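Local atomic coordinates of DUF3299 domain-containing protein (Pseudomonas aeruginosa, PDB entry 4HSP), a protein that is of unknown function but belongs to the DUF3299 family, which is grouped with the OB-fold proteins. Residues A[4-8]-A[9-13]; A[78-82]-A[83-87]. All coordinates share one frame; numbering follows the deposited sequence.

Interaction 1. Residues A[4-8]-A[9-13]. With EDO (1,2-ethanediol), chain G; EDO (1,2-ethanediol), chain D; EDO (1,2-ethanediol), chain C; SO4 (sulfate ion), chain B.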
# COMPACT_ATOMS: atom_id res chain seq x y z
N ARG A 4 -10.26 -18.74 22.79
CA ARG A 4 -11.66 -18.28 22.79
C ARG A 4 -11.73 -17.16 21.77
O ARG A 4 -11.02 -16.18 21.92
CB ARG A 4 -12.11 -17.75 24.19
CG ARG A 4 -12.07 -18.77 25.32
CD ARG A 4 -11.54 -18.26 26.66
NE ARG A 4 -12.60 -17.87 27.60
CZ ARG A 4 -12.61 -18.12 28.90
NH1 ARG A 4 -11.62 -18.81 29.47
NH2 ARG A 4 -13.62 -17.71 29.66
N GLU A 5 -12.54 -17.30 20.72
CA GLU A 5 -12.70 -16.23 19.75
C GLU A 5 -13.52 -15.11 20.36
O GLU A 5 -14.56 -15.35 20.97
CB GLU A 5 -13.34 -16.72 18.44
CG GLU A 5 -13.45 -15.61 17.41
CD GLU A 5 -14.14 -15.93 16.10
OE1 GLU A 5 -14.34 -17.12 15.79
OE2 GLU A 5 -14.43 -14.97 15.35
N LEU A 6 -13.05 -13.89 20.20
CA LEU A 6 -13.72 -12.68 20.68
C LEU A 6 -14.18 -11.83 19.51
O LEU A 6 -13.67 -11.97 18.40
CB LEU A 6 -12.76 -11.85 21.56
CG LEU A 6 -12.23 -12.50 22.86
CD1 LEU A 6 -11.33 -11.50 23.60
CD2 LEU A 6 -13.36 -12.96 23.77
N THR A 7 -15.18 -10.98 19.75
CA THR A 7 -15.63 -9.94 18.83
C THR A 7 -15.23 -8.64 19.50
O THR A 7 -15.07 -8.62 20.71
CB THR A 7 -17.13 -10.03 18.53
OG1 THR A 7 -17.87 -9.62 19.69
CG2 THR A 7 -17.57 -11.41 18.02
N TRP A 8 -15.13 -7.53 18.74
CA TRP A 8 -14.80 -6.27 19.36
C TRP A 8 -15.87 -5.80 20.34
O TRP A 8 -15.52 -5.16 21.32
CB TRP A 8 -14.54 -5.21 18.30
CG TRP A 8 -13.20 -5.43 17.66
CD1 TRP A 8 -12.94 -6.14 16.52
CD2 TRP A 8 -11.93 -5.13 18.24
NE1 TRP A 8 -11.59 -6.18 16.28
CE2 TRP A 8 -10.94 -5.53 17.31
CE3 TRP A 8 -11.53 -4.46 19.41
CZ2 TRP A 8 -9.57 -5.29 17.52
CZ3 TRP A 8 -10.18 -4.24 19.62
CH2 TRP A 8 -9.21 -4.66 18.69
N SER A 9 -17.14 -6.15 20.12
CA SER A 9 -18.25 -5.76 21.01
C SER A 9 -18.17 -6.44 22.38
O SER A 9 -18.74 -5.91 23.32
CB SER A 9 -19.61 -6.04 20.37
OG SER A 9 -19.75 -7.40 20.03
N GLN A 10 -17.44 -7.59 22.49
CA GLN A 10 -17.26 -8.32 23.77
C GLN A 10 -16.22 -7.61 24.65
O GLN A 10 -16.05 -7.95 25.82
CB GLN A 10 -16.85 -9.77 23.52
CG GLN A 10 -17.94 -10.67 22.95
CD GLN A 10 -17.39 -12.05 22.68
OE1 GLN A 10 -16.98 -12.38 21.58
NE2 GLN A 10 -17.31 -12.86 23.71
N LEU A 11 -15.54 -6.58 24.09
CA LEU A 11 -14.52 -5.83 24.81
C LEU A 11 -15.13 -4.58 25.44
O LEU A 11 -14.45 -3.88 26.16
CB LEU A 11 -13.36 -5.48 23.86
CG LEU A 11 -12.16 -6.44 23.83
CD1 LEU A 11 -12.58 -7.90 23.52
CD2 LEU A 11 -11.11 -5.94 22.88
N ILE A 12 -16.42 -4.34 25.19
CA ILE A 12 -17.17 -3.22 25.75
C ILE A 12 -18.11 -3.78 26.83
O ILE A 12 -19.00 -4.57 26.51
CB ILE A 12 -17.93 -2.36 24.70
CG1 ILE A 12 -16.97 -1.78 23.63
CG2 ILE A 12 -18.68 -1.24 25.40
CD1 ILE A 12 -17.62 -1.22 22.46
N PRO A 13 -17.92 -3.39 28.12
CA PRO A 13 -18.80 -3.89 29.17
C PRO A 13 -20.23 -3.38 29.04
O PRO A 13 -20.48 -2.37 28.39
CB PRO A 13 -18.14 -3.38 30.46
CG PRO A 13 -17.36 -2.28 30.08
CD PRO A 13 -16.88 -2.50 28.68
C1 EDO G . -21.15 -7.65 24.92
O1 EDO G . -21.11 -8.48 23.76
C2 EDO G . -20.17 -8.15 26.03
O2 EDO G . -19.99 -7.15 27.03
C1 EDO D . -17.34 -15.77 18.15
O1 EDO D . -17.81 -17.11 18.09
C2 EDO D . -18.19 -14.97 19.15
O2 EDO D . -17.45 -14.77 20.34
C1 EDO C . -15.35 -16.16 25.06
O1 EDO C . -16.17 -16.06 23.87
C2 EDO C . -15.91 -15.31 26.25
O2 EDO C . -14.99 -15.32 27.36
S SO4 B . -8.55 -19.98 29.59
O1 SO4 B . -7.69 -20.83 28.76
O2 SO4 B . -8.99 -18.91 28.71
O3 SO4 B . -9.75 -20.67 30.07
O4 SO4 B . -7.76 -19.47 30.71

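Interaction 2. Residues A[78-82]-A[83-87]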
# COMPACT_ATOMS: atom_id res chain seq x y z
N LEU A 78 -0.47 -1.95 17.93
CA LEU A 78 -1.86 -1.83 18.38
C LEU A 78 -2.74 -2.62 17.41
O LEU A 78 -2.58 -2.48 16.20
CB LEU A 78 -2.34 -0.36 18.45
CG LEU A 78 -1.54 0.65 19.29
CD1 LEU A 78 -2.11 2.07 19.11
CD2 LEU A 78 -1.47 0.26 20.80
N LEU A 79 -3.62 -3.47 17.96
CA LEU A 79 -4.65 -4.19 17.22
C LEU A 79 -5.90 -3.36 17.37
O LEU A 79 -6.29 -2.99 18.49
CB LEU A 79 -4.85 -5.64 17.74
CG LEU A 79 -5.78 -6.52 16.89
CD1 LEU A 79 -5.15 -6.78 15.47
CD2 LEU A 79 -6.07 -7.81 17.61
N VAL A 80 -6.45 -2.96 16.24
CA VAL A 80 -7.61 -2.07 16.13
C VAL A 80 -8.67 -2.74 15.22
O VAL A 80 -8.32 -3.59 14.39
CB VAL A 80 -7.15 -0.67 15.60
CG1 VAL A 80 -6.30 0.07 16.65
CG2 VAL A 80 -6.38 -0.83 14.30
N PRO A 81 -9.95 -2.33 15.33
CA PRO A 81 -10.99 -2.99 14.51
C PRO A 81 -11.11 -2.46 13.08
O PRO A 81 -11.93 -2.96 12.30
CB PRO A 81 -12.30 -2.72 15.30
CG PRO A 81 -11.92 -1.86 16.47
CD PRO A 81 -10.55 -1.34 16.25
N TYR A 82 -10.38 -1.41 12.74
CA TYR A 82 -10.49 -0.85 11.40
C TYR A 82 -9.16 -0.30 10.95
O TYR A 82 -8.34 0.15 11.77
CB TYR A 82 -11.61 0.20 11.27
CG TYR A 82 -11.66 1.25 12.35
CD1 TYR A 82 -12.43 1.07 13.49
CD2 TYR A 82 -11.00 2.47 12.20
CE1 TYR A 82 -12.50 2.04 14.48
CE2 TYR A 82 -11.06 3.45 13.19
CZ TYR A 82 -11.82 3.23 14.33
OH TYR A 82 -11.91 4.18 15.33
N TYR A 83 -8.94 -0.40 9.63
CA TYR A 83 -7.74 0.09 9.00
C TYR A 83 -7.72 1.60 9.09
O TYR A 83 -8.76 2.25 8.96
CB TYR A 83 -7.70 -0.40 7.54
CG TYR A 83 -6.57 0.19 6.74
CD1 TYR A 83 -5.31 -0.41 6.73
CD2 TYR A 83 -6.74 1.36 6.00
CE1 TYR A 83 -4.25 0.16 6.01
CE2 TYR A 83 -5.69 1.94 5.30
CZ TYR A 83 -4.44 1.33 5.30
OH TYR A 83 -3.42 1.88 4.56
N GLY A 84 -6.54 2.15 9.31
CA GLY A 84 -6.32 3.59 9.37
C GLY A 84 -6.42 4.21 10.74
O GLY A 84 -6.04 5.37 10.91
N ALA A 85 -6.95 3.46 11.73
CA ALA A 85 -7.11 3.91 13.11
C ALA A 85 -5.80 4.45 13.61
O ALA A 85 -4.78 3.77 13.47
CB ALA A 85 -7.57 2.76 13.99
N CYS A 86 -5.83 5.71 14.11
CA CYS A 86 -4.75 6.54 14.68
C CYS A 86 -4.00 7.30 13.62
O CYS A 86 -3.34 8.27 13.96
CB CYS A 86 -3.79 5.73 15.54
SG CYS A 86 -4.59 4.71 16.81
N ILE A 87 -4.09 6.88 12.35
CA ILE A 87 -3.33 7.49 11.24
C ILE A 87 -4.21 8.35 10.34
O ILE A 87 -3.94 9.54 10.19
CB ILE A 87 -2.63 6.35 10.44
CG1 ILE A 87 -1.61 5.59 11.31
CG2 ILE A 87 -2.00 6.85 9.13
CD1 ILE A 87 -2.04 4.19 11.61

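Interaction 1. Residues A[4-8]-A[9-13]
The side-chain oxygen of Gln10 is gripped from the backbone and from a bound molecule. Thr7 N donates to Gln10 OE1 at 2.9 Å, in a bond bent to 138° at the hydrogen and with the donor tilted 34° from the plane of the amide. The ethanediol of chain D, probably from the crystallisation liquor, sets its O2 2.7 Å from Gln10 OE1; Glu5 O lies within reach of the same hydroxyl, so the proton could go to either. Gln10 reaches back because CG stands beside its backbone N (chi1 -71°) and the chain runs on extended, crossing Thr7 at about a right angle, with CG 3.4 Å from Thr7 OG1. That hydroxyl pairs with Ser9 OG at 2.9 Å, each having its oxygen tucked between its own N and carbonyl carbon.

Beside these side-chain bonds the backbone makes two i+3 to i bonds: Gln10 N to Thr7 O and Leu11 N to Trp8 O, both 3.1 Å. On the buried side Leu11 spreads its methyls, CD1 meeting Leu6 CD1 and CD2 approaching Trp8 CZ3 obliquely at 3.8 Å. The indole NE1 of Trp8 bonds to Pro60 O, and Glu5 OE2 accepts from His26 N of the second subunit. At the start of strand 4-5, Arg4 NH1 donates to a sulfate oxygen.

A 3-10 turn beginning at Trp8 thus follows strand 4-5 after the short link of Leu6 and Thr7, and the return of the Gln10 side chain to Thr7 N resembles one half of a capping box at its start.

Interaction 2. Residues A[78-82]-A[83-87]
Ala85 CB is pressed into the angle between Val80 and Tyr82. Val80 comes from one flank, its CG2 3.8 Å from Ala85 CB, while Tyr82 contributes both its carbonyl oxygen, 3.5 Å from that methyl, and its ring, whose CE2 lies at 3.6 Å. The ring meets the methyl obliquely. It folds back over the turn because CG of Tyr82 sits between its own N and carbonyl carbon (chi1 47°), and the Tyr83 carbonyl oxygen then lies at the ring edge, near its plane. The cluster lies where strand 73-80 gives way to a type II beta turn from Tyr82 to Ala85. Gly84, with a phi of 92°, takes the third position, where a side-chain carbon would press against the carbonyl oxygen before it. A second bend follows at once, closed by Ile87 N donating to Gly84 O at 2.9 Å.

Packing is slacker deeper along the strand, where Leu78 CD1 and Cys86 SG approach only to 4.3 Å; Pro91 also covers Cys86, and Val64 and Leu66 of strand 55-68 lie against Leu78. The more open side is that of the two tyrosines, both partly exposed. There Tyr83 leaves the turn with CG anti to its backbone N (chi1 173°), and its ring stacks on Tyr83 of the second subunit.

No hydrogen bond joins 78-82 to 83-87, not even between the ends of the Tyr82-Ala85 turn. The bend therefore appears to be held between its two arms by apolar contact and backbone conformation rather than by polar pairing.

Interaction 1 comes first along the chain and interaction 2 follows some 65 residues later, yet their centres are only about 16 Å apart. Both belong to the same mixed sheet: strand 4-5 pairs in parallel with strand 55-68, and strand 73-80 runs antiparallel to that same strand. Trp8 bridges the two, its CH2 lying 3.4 Å from Leu79 O and its NE1 side packing on Pro81. The indole leaving the N-terminal turn thereby covers the end of strand 73-80, just before the chain enters the bends that begin at Tyr82. Each contact also touches the second subunit, so the two loop regions contribute to the assembly as well as to the sheet.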